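PDB 6H21: probable ss-1,3-N-acetylglucosaminyltransferase from Staphylococcus aureus subsp. aureus N315, which is a probable glycosyltransferase that joins a family 2 glycosyltransferase domain of the GT-A clan to a helical linker domain of the TarS type. Local coordinates for residues I25-N30 and G88-P93; L120-N125 and T217-Y222; G137-E142 and S147-I152; A254-P259 and N309-D314; N324-A329 and L336-A341. All coordinates share one frame; numbering follows the deposited sequence.

Interaction 1: I25-N30 and G88-P93; sequences IMPTFN and GNASVP. With UD1 (uridine-diphosphate-N-acetylglucosamine), chain X.
P27, on extended backbone (psi 143°), and P93, on helical backbone (psi -42°), each point their ring toward the other segment, while F29, its CG trans to the backbone N (chi1 179°), lays one face of its ring over the O4 side of the uracil of UD1. P27 CB and P93 CB meet at 3.5 Å, a tight carbon contact that seats the N-terminal part of helix 91-100 against the end of strand 22-28. A90 adds a looser touch, its CB 4.1 Å from P27 CG.

The same residues line the nucleoside half of the UD1 pocket. Both ribose hydroxyls donate to the carbonyl of P27: O3B of UD1 lies 2.7 Å from P27 O, and O2' of UD1 is 3.2 Å from the same atom. A90 CB comes within 3.3 Å of the ribose ring oxygen O4B, and P93 CG within 3.5 Å of uracil O2. N89, also part of the pocket, accepts a capping bond from S91 N on OD1 (3.0 Å) in the turn that leads into the helix. UD1 is also hydrogen-bonded to D59, N86 and R94. One strand-end carbonyl thus takes both ribose hydroxyls, while carbons of A90, P93 and F29 pack on ribose and base.

Interaction 2: L120-N125 and T217-Y222; sequences LEDLYN and TDYEYY
D122 and L123 occupy consecutive positions on helix 119-129, whose regular i to i-4 bonding is seen in Y124 N to L120 O (3.0 Å), and they face Y221 and Y219 of the irregular link between strands 213-216 and 222-225. The contact thus packs a helix of the GT-A domain against a connection between two strands of its mixed sheet. Y221 itself adopts near-helical backbone angles just before the chain enters strand 222-225, and its ring projects toward the helix.

The polar part of the contact is a bond from Y221 OH to D122 OD2, 2.7 Å long, received on the carboxylate's anti lone pair. OD2 lies in the plane of the tyrosine ring at its edge, and the carboxylate is turned 76° from that ring. From the next residue, L123 bends out of a staggered position (chi1 -92°) and brings CD1 over the centre of the ring, 3.7 Å from the centroid and 13° off its normal, a CH-pi contact. Y219 CB covers the opposite face 4.0 Å above the plane, nearer the rim, so the Y221 ring is held between two aliphatic groups.

D122 OD1 makes a salt bridge with R118, and Y221 OH has a weak second bond from K216 NZ. With both carboxylate oxygens engaged in this buried setting, the arginine probably helps D122 stay ionised, and the charge should strengthen its short bond to the phenol.

Interaction 3: G137-E142 and S147-I152; sequences GKYGVE and SVPKAI
Y139 and V148 bring the loop after strand 134-142 back against that strand, which belongs to the mixed sheet of the GT-A domain. Apolar contacts carry most of it. V148 CG2 approaches Y139 CB to 3.7 Å, and P149 CD lies 4.0 Å from Y139 CD2, the proline meeting the ring at a slant. V148 also touches V224 of strand 222-225, and its side chain is about 7 Å from UD1. The other valine branch, CG1, makes a van der Waals contact with a backbone carbonyl, 3.9 Å from G140 O.

Aromatic and polar contacts fix the tyrosine. With CG beside the backbone N (chi1 -61°), its ring folds back so that G137 O sits 3.8 Å above its centre. The phenol end leaves the contact altogether, hydrogen-bonded to L175 O and K176 NZ. Backbone bonds of G140 to Y222 and V224 hold this part of the strand in the sheet.

The two segments make no direct hydrogen bond; a single water links their backbones instead. It donates to both carbonyls, although its 2.5 Å separation from Y139 O is short enough to make that length doubtful. At the loop end of the bridge, the same water lies 2.9 Å from P149 O.

Interaction 4: A254-P259 and N309-D314; sequences AIYKSP and NKVPRD
Y256 meets P312 where helix 242-256 ends beside the loop between helices 294-308 and 324-332, inside the all-helical TarS-type linker domain. The two rings approach from opposite directions, and the outer part of the phenol does the touching: P312 CD is 3.5 Å from Y256 OH and 3.6 Å from Y256 CZ, while P312 CG lies 3.8 Å from Y256 CE1. V311 adds a looser flank, its CG1 4.3 Å from Y256 CE2. This inner shell is van der Waals contact, with no hydrogen bond from one segment to the other.

A second shell positions these groups. The Y256 hydroxyl is hydrogen-bonded to H268 ND1, and P312 also packs on H268, so helix 264-281 steadies both partners. V311 O is bound by R331 of helix 324-332, and R313 forms a cation-pi pair with Y294 of the second subunit, which ties the loop to the assembly.

On the helix side, Y256 is the last residue with helical angles. Its CG stands beside the backbone N (chi1 -86°), which carries the ring toward the loop, and K257 is the first to depart from the helix. The closing turn is marked by a bond from S258 N to I255 O, 3.1 Å long.

Interaction 5: N324-A329 and L336-A341; sequences NLKLEA and LAVMIA
A329 and A337 bring two helices together methyl to methyl, their CB atoms 3.5 Å apart. Apolar packing makes the whole interface between the segments. A329 CB also meets V338 CG2 at 3.7 Å; the valine's chi1 of -179° places that branch beside the backbone N, where it can reach the alanine. One turn further along helix 335-344, A341 CB fits close against the opposing backbone, 3.6 Å from K326 CA, and is flanked by L325, whose CG stands 3.8 Å away. L325 CD2 continues past the alanine methyl to within 3.9 Å of A341 CA.

K326 contributes its aliphatic chain to the interface, while its ammonium binds outside it. With CG anti to the backbone N (chi1 -176°) and the chain extended beyond, its CE passes 4.4 Å from V338 CG1, and NZ ends in a salt bridge with D342 and a bond to K285 O. Other faces of the pair meet neighbours: L325 packs on I340 of the second subunit, and I340 on L325 of the third.

With alanines at the crossing, the segment axes come within 8.5 Å at 163° between their directions. Joined by a short turn, the two helices form an antiparallel helical hairpin, here part of the trimer interface of the linker domain.

Interactions 1, 2 and 3 belong to the GT-A part of the chain, interactions 4 and 5 to the helical linker. Interactions 1, 2 and 5 are buried, whereas 3 and 4 are only partly so. Interactions 1 and 3 reach the same sheet. Interactions 2 and 3 touch directly: Y222 O lies 2.8 Å from G140 N, a probable backbone hydrogen bond between neighbouring strands. Interactions 4 and 5 join through the R313-E328 salt bridge. Chemistry follows place: interaction 1 frames a ligand, interaction 2 buries a charged group, interaction 3 relies partly on water, and the linker contacts rest on van der Waals packing. Interaction 5, about 38 Å from interaction 1 between centres, meets two other subunits.

Interaction 1: I25-N30 and G88-P93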
# COMPACT_ATOMS: atom_id res chain seq x y z
N ILE C 25 2.57 41.20 27.77
CA ILE C 25 1.35 40.60 28.25
C ILE C 25 1.69 39.20 28.76
O ILE C 25 2.08 38.33 27.98
CB ILE C 25 0.27 40.58 27.14
CG1 ILE C 25 -0.04 41.99 26.66
CG2 ILE C 25 -0.97 39.83 27.61
CD1 ILE C 25 -0.98 42.06 25.47
N MET C 26 1.56 38.99 30.07
CA MET C 26 1.95 37.75 30.71
C MET C 26 0.77 37.18 31.51
O MET C 26 0.46 37.68 32.59
CB MET C 26 3.13 37.96 31.66
CG MET C 26 3.63 36.68 32.29
SD MET C 26 5.08 36.93 33.34
CE MET C 26 4.38 37.90 34.66
N PRO C 27 0.11 36.11 31.02
CA PRO C 27 -0.86 35.37 31.83
C PRO C 27 -0.13 34.52 32.87
O PRO C 27 0.95 34.01 32.58
CB PRO C 27 -1.59 34.51 30.79
CG PRO C 27 -0.55 34.25 29.73
CD PRO C 27 0.28 35.52 29.68
N THR C 28 -0.71 34.41 34.07
CA THR C 28 -0.16 33.59 35.15
C THR C 28 -1.25 32.64 35.66
O THR C 28 -2.44 32.92 35.54
CB THR C 28 0.38 34.47 36.29
OG1 THR C 28 -0.68 35.25 36.86
CG2 THR C 28 1.49 35.40 35.84
N PHE C 29 -0.82 31.51 36.22
CA PHE C 29 -1.70 30.56 36.88
C PHE C 29 -0.86 29.61 37.75
O PHE C 29 -0.11 28.78 37.23
CB PHE C 29 -2.52 29.78 35.86
CG PHE C 29 -3.43 28.76 36.49
CD1 PHE C 29 -4.52 29.16 37.25
CD2 PHE C 29 -3.19 27.40 36.35
CE1 PHE C 29 -5.36 28.23 37.84
CE2 PHE C 29 -4.03 26.47 36.94
CZ PHE C 29 -5.11 26.89 37.69
N ASN C 30 -0.97 29.79 39.07
CA ASN C 30 -0.34 28.91 40.09
C ASN C 30 1.17 28.82 39.89
O ASN C 30 1.75 27.73 40.02
CB ASN C 30 -0.95 27.51 40.07
CG ASN C 30 -2.36 27.48 40.61
OD1 ASN C 30 -2.89 28.50 41.04
ND2 ASN C 30 -2.96 26.30 40.60
N GLY C 88 -8.64 28.19 31.97
CA GLY C 88 -8.06 26.88 31.66
C GLY C 88 -6.86 26.93 30.71
O GLY C 88 -6.26 25.90 30.47
N ASN C 89 -6.55 28.11 30.14
CA ASN C 89 -5.36 28.31 29.24
C ASN C 89 -5.13 29.82 28.98
O ASN C 89 -5.82 30.67 29.55
CB ASN C 89 -5.50 27.52 27.95
CG ASN C 89 -6.69 27.96 27.12
OD1 ASN C 89 -6.78 29.11 26.72
ND2 ASN C 89 -7.60 27.03 26.87
N ALA C 90 -4.17 30.14 28.09
CA ALA C 90 -3.67 31.52 27.93
C ALA C 90 -4.63 32.42 27.13
O ALA C 90 -4.49 33.65 27.19
CB ALA C 90 -2.31 31.50 27.29
N SER C 91 -5.63 31.85 26.44
CA SER C 91 -6.42 32.62 25.47
C SER C 91 -7.15 33.83 26.11
O SER C 91 -6.94 34.96 25.69
CB SER C 91 -7.35 31.72 24.69
OG SER C 91 -6.59 30.87 23.84
N VAL C 92 -8.00 33.61 27.12
CA VAL C 92 -8.79 34.71 27.73
C VAL C 92 -7.86 35.72 28.42
O VAL C 92 -7.99 36.93 28.21
CB VAL C 92 -9.88 34.17 28.68
CG1 VAL C 92 -10.51 35.27 29.50
CG2 VAL C 92 -10.95 33.40 27.92
N PRO C 93 -6.93 35.29 29.30
CA PRO C 93 -5.97 36.21 29.91
C PRO C 93 -5.20 37.05 28.87
O PRO C 93 -4.99 38.22 29.07
CB PRO C 93 -4.99 35.33 30.70
CG PRO C 93 -5.68 33.97 30.84
CD PRO C 93 -6.75 33.90 29.77
C1' UD1 X . 2.99 25.74 25.38
C2' UD1 X . 3.68 26.15 24.08
C3' UD1 X . 3.85 27.67 24.04
C4' UD1 X . 2.49 28.33 24.24
C5' UD1 X . 1.76 27.78 25.47
C6' UD1 X . 0.34 28.35 25.61
C7' UD1 X . 5.26 24.51 23.11
C8' UD1 X . 6.67 24.00 23.14
N2' UD1 X . 4.98 25.50 23.97
O1' UD1 X . 3.82 26.16 26.46
O3' UD1 X . 4.42 28.07 22.78
O4' UD1 X . 2.69 29.74 24.41
O5' UD1 X . 1.70 26.34 25.45
O6' UD1 X . -0.42 28.19 24.42
O7' UD1 X . 4.42 24.06 22.35
N1 UD1 X . -1.95 29.70 31.75
C2 UD1 X . -3.16 30.39 31.94
N3 UD1 X . -4.24 29.78 32.42
C4 UD1 X . -4.20 28.49 32.74
C5 UD1 X . -3.02 27.76 32.56
C6 UD1 X . -1.88 28.39 32.05
O2 UD1 X . -3.27 31.59 31.66
O4 UD1 X . -5.25 27.97 33.19
C1B UD1 X . -0.83 30.46 31.20
C2B UD1 X . 0.50 30.20 31.90
O2' UD1 X . 0.58 30.92 33.12
C3B UD1 X . 1.49 30.66 30.84
C4B UD1 X . 0.77 30.36 29.52
O4B UD1 X . -0.61 30.14 29.83
O3B UD1 X . 1.73 32.07 30.95
C5B UD1 X . 1.32 29.13 28.83
O5B UD1 X . 1.45 28.09 29.79
PA UD1 X . 2.78 27.20 29.90
O1A UD1 X . 2.54 26.26 31.03
O2A UD1 X . 4.05 28.04 29.82
O3A UD1 X . 2.64 26.38 28.55
PB UD1 X . 3.82 25.51 27.91
O1B UD1 X . 3.33 24.09 27.84
O2B UD1 X . 5.17 25.78 28.56

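Interaction 2: L120-N125 and T217-Y222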
# COMPACT_ATOMS: atom_id res chain seq x y z
N LEU C 120 13.44 43.75 24.47
CA LEU C 120 12.41 44.72 24.07
C LEU C 120 13.05 45.82 23.20
O LEU C 120 12.48 46.19 22.19
CB LEU C 120 11.72 45.31 25.30
CG LEU C 120 10.88 44.36 26.15
CD1 LEU C 120 10.00 45.14 27.11
CD2 LEU C 120 10.03 43.43 25.29
N GLU C 121 14.23 46.30 23.60
CA GLU C 121 14.90 47.43 22.93
C GLU C 121 15.30 47.03 21.50
O GLU C 121 14.96 47.73 20.55
CB GLU C 121 16.11 47.91 23.74
CG GLU C 121 16.87 49.08 23.12
CD GLU C 121 16.29 50.48 23.29
OE1 GLU C 121 15.13 50.62 23.77
OE2 GLU C 121 17.02 51.46 22.96
N ASP C 122 15.99 45.90 21.35
CA ASP C 122 16.51 45.46 20.05
C ASP C 122 15.38 45.09 19.09
O ASP C 122 15.44 45.47 17.92
CB ASP C 122 17.44 44.26 20.19
CG ASP C 122 18.82 44.62 20.70
OD1 ASP C 122 18.99 45.78 21.20
OD2 ASP C 122 19.71 43.74 20.58
N LEU C 123 14.38 44.35 19.57
CA LEU C 123 13.26 43.93 18.70
C LEU C 123 12.44 45.16 18.29
O LEU C 123 12.10 45.29 17.12
CB LEU C 123 12.39 42.89 19.41
CG LEU C 123 12.78 41.43 19.15
CD1 LEU C 123 14.27 41.20 19.29
CD2 LEU C 123 12.01 40.49 20.08
N TYR C 124 12.13 46.04 19.25
CA TYR C 124 11.38 47.25 18.95
C TYR C 124 12.14 48.13 17.95
O TYR C 124 11.54 48.61 17.00
CB TYR C 124 11.07 48.09 20.20
CG TYR C 124 10.41 49.41 19.85
CD1 TYR C 124 9.03 49.49 19.67
CD2 TYR C 124 11.15 50.56 19.64
CE1 TYR C 124 8.42 50.69 19.31
CE2 TYR C 124 10.56 51.76 19.29
CZ TYR C 124 9.19 51.82 19.11
OH TYR C 124 8.58 53.00 18.76
N ASN C 125 13.43 48.37 18.20
CA ASN C 125 14.24 49.25 17.31
C ASN C 125 14.25 48.68 15.88
O ASN C 125 14.06 49.42 14.91
CB ASN C 125 15.67 49.45 17.84
CG ASN C 125 15.75 50.38 19.03
OD1 ASN C 125 14.88 51.22 19.25
ND2 ASN C 125 16.81 50.24 19.82
N THR C 217 18.34 37.99 15.31
CA THR C 217 19.09 36.77 15.65
C THR C 217 20.38 37.04 16.45
O THR C 217 21.15 36.11 16.70
CB THR C 217 19.45 36.00 14.37
OG1 THR C 217 20.34 36.79 13.58
CG2 THR C 217 18.24 35.63 13.54
N ASP C 218 20.63 38.30 16.84
CA ASP C 218 21.92 38.70 17.42
C ASP C 218 22.15 38.00 18.77
O ASP C 218 23.27 37.63 19.09
CB ASP C 218 22.02 40.21 17.59
CG ASP C 218 22.01 40.97 16.28
OD1 ASP C 218 20.95 40.98 15.61
OD2 ASP C 218 23.07 41.53 15.92
N TYR C 219 21.07 37.84 19.55
CA TYR C 219 21.10 37.12 20.84
C TYR C 219 19.97 36.09 20.87
O TYR C 219 19.08 36.11 20.01
CB TYR C 219 20.96 38.09 22.01
CG TYR C 219 22.02 39.17 22.04
CD1 TYR C 219 21.86 40.33 21.30
CD2 TYR C 219 23.18 39.02 22.78
CE1 TYR C 219 22.83 41.32 21.30
CE2 TYR C 219 24.16 40.00 22.78
CZ TYR C 219 23.99 41.15 22.03
OH TYR C 219 24.91 42.14 22.00
N GLU C 220 20.01 35.20 21.86
CA GLU C 220 18.84 34.39 22.17
C GLU C 220 17.92 35.25 23.06
O GLU C 220 18.10 35.31 24.28
CB GLU C 220 19.25 33.07 22.83
CG GLU C 220 20.05 32.15 21.91
CD GLU C 220 20.38 30.79 22.52
OE1 GLU C 220 20.24 30.63 23.75
OE2 GLU C 220 20.77 29.89 21.77
N TYR C 221 16.96 35.93 22.42
CA TYR C 221 16.21 37.01 23.04
C TYR C 221 15.10 36.48 23.96
O TYR C 221 14.72 37.15 24.90
CB TYR C 221 15.58 37.90 21.97
CG TYR C 221 16.54 38.81 21.26
CD1 TYR C 221 17.14 39.87 21.92
CD2 TYR C 221 16.83 38.63 19.91
CE1 TYR C 221 18.00 40.73 21.27
CE2 TYR C 221 17.70 39.49 19.24
CZ TYR C 221 18.29 40.54 19.93
OH TYR C 221 19.14 41.39 19.29
N TYR C 222 14.55 35.30 23.63
CA TYR C 222 13.47 34.68 24.40
C TYR C 222 13.88 33.25 24.76
O TYR C 222 14.12 32.45 23.87
CB TYR C 222 12.17 34.68 23.59
CG TYR C 222 10.96 34.25 24.38
CD1 TYR C 222 10.80 32.93 24.77
CD2 TYR C 222 9.97 35.15 24.72
CE1 TYR C 222 9.70 32.53 25.52
CE2 TYR C 222 8.86 34.77 25.45
CZ TYR C 222 8.72 33.45 25.84
OH TYR C 222 7.63 33.08 26.57

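Interaction 3: G137-E142 and S147-I152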
# COMPACT_ATOMS: atom_id res chain seq x y z
N GLY C 137 12.25 37.31 17.58
CA GLY C 137 13.57 37.13 18.18
C GLY C 137 13.92 35.66 18.29
O GLY C 137 13.09 34.85 18.67
N LYS C 138 15.18 35.32 18.00
CA LYS C 138 15.69 33.98 18.15
C LYS C 138 15.39 33.44 19.55
O LYS C 138 15.60 34.14 20.54
CB LYS C 138 17.20 33.98 17.93
CG LYS C 138 17.89 32.64 18.06
CD LYS C 138 19.32 32.67 17.55
CE LYS C 138 20.08 31.43 17.92
NZ LYS C 138 21.48 31.50 17.47
N TYR C 139 14.95 32.18 19.62
CA TYR C 139 14.63 31.49 20.86
C TYR C 139 15.90 30.82 21.39
O TYR C 139 16.72 30.31 20.62
CB TYR C 139 13.50 30.48 20.66
CG TYR C 139 12.23 31.12 20.19
CD1 TYR C 139 11.50 31.93 21.04
CD2 TYR C 139 11.76 30.97 18.89
CE1 TYR C 139 10.35 32.59 20.62
CE2 TYR C 139 10.61 31.61 18.46
CZ TYR C 139 9.91 32.43 19.32
OH TYR C 139 8.77 33.06 18.92
N GLY C 140 16.06 30.87 22.72
CA GLY C 140 16.93 29.97 23.43
C GLY C 140 16.11 28.94 24.19
O GLY C 140 14.88 28.97 24.18
N VAL C 141 16.82 28.05 24.90
CA VAL C 141 16.19 27.01 25.69
C VAL C 141 16.92 26.83 27.03
O VAL C 141 18.15 26.97 27.14
CB VAL C 141 16.11 25.70 24.90
CG1 VAL C 141 17.43 24.94 24.92
CG2 VAL C 141 14.98 24.83 25.42
N GLU C 142 16.13 26.55 28.07
CA GLU C 142 16.62 26.11 29.38
C GLU C 142 16.02 24.73 29.67
O GLU C 142 14.78 24.56 29.70
CB GLU C 142 16.22 27.10 30.48
CG GLU C 142 16.97 26.87 31.78
CD GLU C 142 16.28 27.38 33.03
OE1 GLU C 142 15.20 26.86 33.35
OE2 GLU C 142 16.80 28.32 33.66
N SER C 147 12.42 21.10 21.75
CA SER C 147 13.27 21.99 20.96
C SER C 147 12.48 23.26 20.58
O SER C 147 11.23 23.30 20.66
CB SER C 147 13.79 21.30 19.72
N VAL C 148 13.21 24.28 20.12
CA VAL C 148 12.62 25.52 19.63
C VAL C 148 12.92 25.63 18.14
O VAL C 148 13.81 24.93 17.65
CB VAL C 148 13.11 26.73 20.45
CG1 VAL C 148 12.68 26.61 21.91
CG2 VAL C 148 14.62 26.93 20.36
N PRO C 149 12.14 26.44 17.35
CA PRO C 149 12.38 26.59 15.92
C PRO C 149 13.82 27.04 15.63
O PRO C 149 14.40 27.79 16.44
CB PRO C 149 11.39 27.67 15.46
CG PRO C 149 10.30 27.66 16.51
CD PRO C 149 10.96 27.19 17.80
N LYS C 150 14.34 26.59 14.48
CA LYS C 150 15.74 26.77 14.09
C LYS C 150 15.84 27.27 12.64
O LYS C 150 16.61 28.18 12.36
CB LYS C 150 16.51 25.45 14.30
N ALA C 151 15.06 26.70 11.71
CA ALA C 151 15.18 27.07 10.29
C ALA C 151 14.94 28.57 10.07
O ALA C 151 15.62 29.18 9.27
CB ALA C 151 14.22 26.25 9.46
N ILE C 152 13.95 29.15 10.76
CA ILE C 152 13.62 30.57 10.63
C ILE C 152 14.85 31.44 10.94
O ILE C 152 14.97 32.53 10.37
CB ILE C 152 12.41 30.97 11.50
CG1 ILE C 152 12.04 32.44 11.31
CG2 ILE C 152 12.64 30.65 12.98
CD1 ILE C 152 10.59 32.76 11.57
O HOH W 1 15.97 29.30 18.42

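Interaction 4: A254-P259 and N309-D314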
# COMPACT_ATOMS: atom_id res chain seq x y z
N ALA C 254 -8.49 31.28 7.34
CA ALA C 254 -7.73 32.54 7.45
C ALA C 254 -6.84 32.75 6.23
O ALA C 254 -6.71 33.85 5.72
CB ALA C 254 -6.91 32.60 8.72
N ILE C 255 -6.23 31.66 5.75
CA ILE C 255 -5.38 31.74 4.57
C ILE C 255 -6.22 32.13 3.35
O ILE C 255 -5.86 33.02 2.58
CB ILE C 255 -4.64 30.41 4.36
CG1 ILE C 255 -3.57 30.22 5.43
CG2 ILE C 255 -4.08 30.31 2.95
CD1 ILE C 255 -2.91 28.86 5.39
N TYR C 256 -7.36 31.46 3.18
CA TYR C 256 -8.14 31.60 1.95
C TYR C 256 -8.93 32.91 1.93
O TYR C 256 -9.39 33.29 0.84
CB TYR C 256 -9.04 30.38 1.72
CG TYR C 256 -8.31 29.29 0.98
CD1 TYR C 256 -8.17 29.35 -0.40
CD2 TYR C 256 -7.72 28.24 1.67
CE1 TYR C 256 -7.50 28.35 -1.09
CE2 TYR C 256 -7.03 27.26 1.00
CZ TYR C 256 -6.91 27.32 -0.38
OH TYR C 256 -6.24 26.32 -1.02
N LYS C 257 -9.06 33.59 3.08
CA LYS C 257 -9.66 34.93 3.16
C LYS C 257 -8.59 36.02 3.27
O LYS C 257 -8.94 37.14 3.54
CB LYS C 257 -10.53 35.12 4.41
CG LYS C 257 -11.92 34.49 4.37
CD LYS C 257 -12.42 34.15 5.77
N SER C 258 -7.30 35.72 3.11
CA SER C 258 -6.25 36.75 3.38
C SER C 258 -6.44 37.97 2.49
O SER C 258 -6.44 37.83 1.27
CB SER C 258 -4.88 36.17 3.19
OG SER C 258 -3.90 37.18 3.31
N PRO C 259 -6.61 39.20 3.03
CA PRO C 259 -6.58 40.41 2.20
C PRO C 259 -5.19 40.79 1.67
O PRO C 259 -5.09 41.56 0.73
CB PRO C 259 -7.07 41.53 3.12
CG PRO C 259 -6.85 41.02 4.51
CD PRO C 259 -6.89 39.51 4.44
N ASN C 309 -10.89 17.99 3.73
CA ASN C 309 -11.75 17.96 2.54
C ASN C 309 -12.43 19.31 2.32
O ASN C 309 -13.10 19.49 1.33
CB ASN C 309 -12.75 16.81 2.55
CG ASN C 309 -12.10 15.54 2.06
OD1 ASN C 309 -11.20 15.59 1.23
ND2 ASN C 309 -12.48 14.41 2.62
N LYS C 310 -12.26 20.24 3.25
CA LYS C 310 -12.70 21.61 3.03
C LYS C 310 -11.58 22.43 2.39
O LYS C 310 -11.78 23.59 2.05
CB LYS C 310 -13.16 22.21 4.36
CG LYS C 310 -14.42 21.59 4.92
CD LYS C 310 -14.73 22.11 6.31
CE LYS C 310 -15.90 21.40 6.95
NZ LYS C 310 -16.16 21.95 8.30
N VAL C 311 -10.39 21.84 2.25
CA VAL C 311 -9.27 22.55 1.67
C VAL C 311 -9.26 22.21 0.19
O VAL C 311 -9.36 21.05 -0.16
CB VAL C 311 -7.95 22.19 2.37
CG1 VAL C 311 -6.79 23.00 1.82
CG2 VAL C 311 -8.07 22.37 3.87
N PRO C 312 -9.21 23.20 -0.73
CA PRO C 312 -9.14 22.88 -2.16
C PRO C 312 -7.98 21.94 -2.51
O PRO C 312 -6.88 22.07 -1.97
CB PRO C 312 -8.98 24.25 -2.83
CG PRO C 312 -9.57 25.24 -1.84
CD PRO C 312 -9.30 24.65 -0.47
N ARG C 313 -8.27 20.99 -3.39
CA ARG C 313 -7.34 20.01 -3.87
C ARG C 313 -6.21 20.70 -4.64
O ARG C 313 -5.12 20.17 -4.72
CB ARG C 313 -8.07 18.98 -4.73
CG ARG C 313 -8.68 17.85 -3.91
CD ARG C 313 -9.28 16.75 -4.77
NE ARG C 313 -9.69 15.62 -3.94
CZ ARG C 313 -8.91 14.61 -3.59
NH1 ARG C 313 -7.61 14.64 -3.88
NH2 ARG C 313 -9.41 13.59 -2.92
N ASP C 314 -6.47 21.91 -5.15
CA ASP C 314 -5.48 22.71 -5.89
C ASP C 314 -4.24 23.01 -5.01
O ASP C 314 -3.17 23.32 -5.55
CB ASP C 314 -6.11 23.99 -6.43
CG ASP C 314 -6.93 23.80 -7.70
OD1 ASP C 314 -6.74 22.78 -8.42
OD2 ASP C 314 -7.75 24.64 -7.98

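Interaction 5: N324-A329 and L336-A341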
# COMPACT_ATOMS: atom_id res chain seq x y z
N ASN C 324 2.43 12.53 -0.57
CA ASN C 324 1.30 12.48 -1.54
C ASN C 324 0.28 11.41 -1.13
O ASN C 324 -0.90 11.67 -1.16
CB ASN C 324 1.75 12.27 -3.00
CG ASN C 324 2.24 10.88 -3.40
OD1 ASN C 324 3.02 10.23 -2.70
ND2 ASN C 324 1.85 10.42 -4.59
N LEU C 325 0.75 10.21 -0.81
CA LEU C 325 -0.10 9.05 -0.46
C LEU C 325 -0.81 9.29 0.87
O LEU C 325 -2.03 9.06 0.98
CB LEU C 325 0.77 7.79 -0.39
CG LEU C 325 0.05 6.53 0.09
CD1 LEU C 325 -1.14 6.20 -0.80
CD2 LEU C 325 1.01 5.36 0.14
N LYS C 326 -0.07 9.76 1.87
CA LYS C 326 -0.65 9.97 3.22
C LYS C 326 -1.81 10.98 3.13
O LYS C 326 -2.90 10.73 3.63
CB LYS C 326 0.42 10.37 4.24
CG LYS C 326 -0.10 10.51 5.67
CD LYS C 326 0.99 10.59 6.70
CE LYS C 326 0.42 10.60 8.11
NZ LYS C 326 1.47 10.40 9.13
N LEU C 327 -1.58 12.06 2.39
CA LEU C 327 -2.55 13.10 2.23
C LEU C 327 -3.78 12.57 1.49
O LEU C 327 -4.89 12.85 1.90
CB LEU C 327 -1.93 14.30 1.51
CG LEU C 327 -2.90 15.45 1.20
CD1 LEU C 327 -3.52 15.97 2.48
CD2 LEU C 327 -2.18 16.58 0.48
N GLU C 328 -3.59 11.81 0.42
CA GLU C 328 -4.73 11.25 -0.30
C GLU C 328 -5.50 10.27 0.61
O GLU C 328 -6.69 10.23 0.56
CB GLU C 328 -4.31 10.61 -1.62
CG GLU C 328 -5.50 10.31 -2.53
CD GLU C 328 -6.40 11.50 -2.80
OE1 GLU C 328 -5.86 12.55 -3.20
OE2 GLU C 328 -7.63 11.42 -2.59
N ALA C 329 -4.79 9.48 1.41
CA ALA C 329 -5.42 8.52 2.28
C ALA C 329 -6.30 9.24 3.31
O ALA C 329 -7.39 8.78 3.60
CB ALA C 329 -4.39 7.65 2.93
N LEU C 336 -6.68 2.10 6.62
CA LEU C 336 -5.69 1.08 6.11
C LEU C 336 -4.62 1.78 5.26
O LEU C 336 -3.43 1.47 5.36
CB LEU C 336 -6.41 -0.00 5.30
CG LEU C 336 -7.17 -1.07 6.10
CD1 LEU C 336 -7.86 -2.06 5.18
CD2 LEU C 336 -6.24 -1.83 7.02
N ALA C 337 -5.08 2.70 4.42
CA ALA C 337 -4.21 3.46 3.53
C ALA C 337 -3.30 4.40 4.33
O ALA C 337 -2.15 4.54 3.99
CB ALA C 337 -5.02 4.20 2.51
N VAL C 338 -3.78 4.99 5.43
CA VAL C 338 -2.90 5.84 6.26
C VAL C 338 -1.82 4.97 6.92
O VAL C 338 -0.63 5.33 6.92
CB VAL C 338 -3.67 6.71 7.27
CG1 VAL C 338 -2.73 7.58 8.08
CG2 VAL C 338 -4.73 7.56 6.58
N MET C 339 -2.24 3.84 7.49
CA MET C 339 -1.34 2.88 8.08
C MET C 339 -0.24 2.50 7.07
O MET C 339 0.94 2.52 7.40
CB MET C 339 -2.09 1.62 8.51
CG MET C 339 -2.97 1.81 9.73
SD MET C 339 -3.93 0.34 10.08
CE MET C 339 -2.70 -0.72 10.84
N ILE C 340 -0.64 2.20 5.84
CA ILE C 340 0.31 1.80 4.79
C ILE C 340 1.22 3.00 4.46
O ILE C 340 2.40 2.86 4.45
CB ILE C 340 -0.43 1.26 3.55
CG1 ILE C 340 -1.11 -0.08 3.84
CG2 ILE C 340 0.51 1.16 2.36
CD1 ILE C 340 -2.26 -0.38 2.91
N ALA C 341 0.64 4.18 4.30
CA ALA C 341 1.43 5.40 3.99
C ALA C 341 2.52 5.61 5.04
O ALA C 341 3.68 5.91 4.71
CB ALA C 341 0.54 6.60 3.88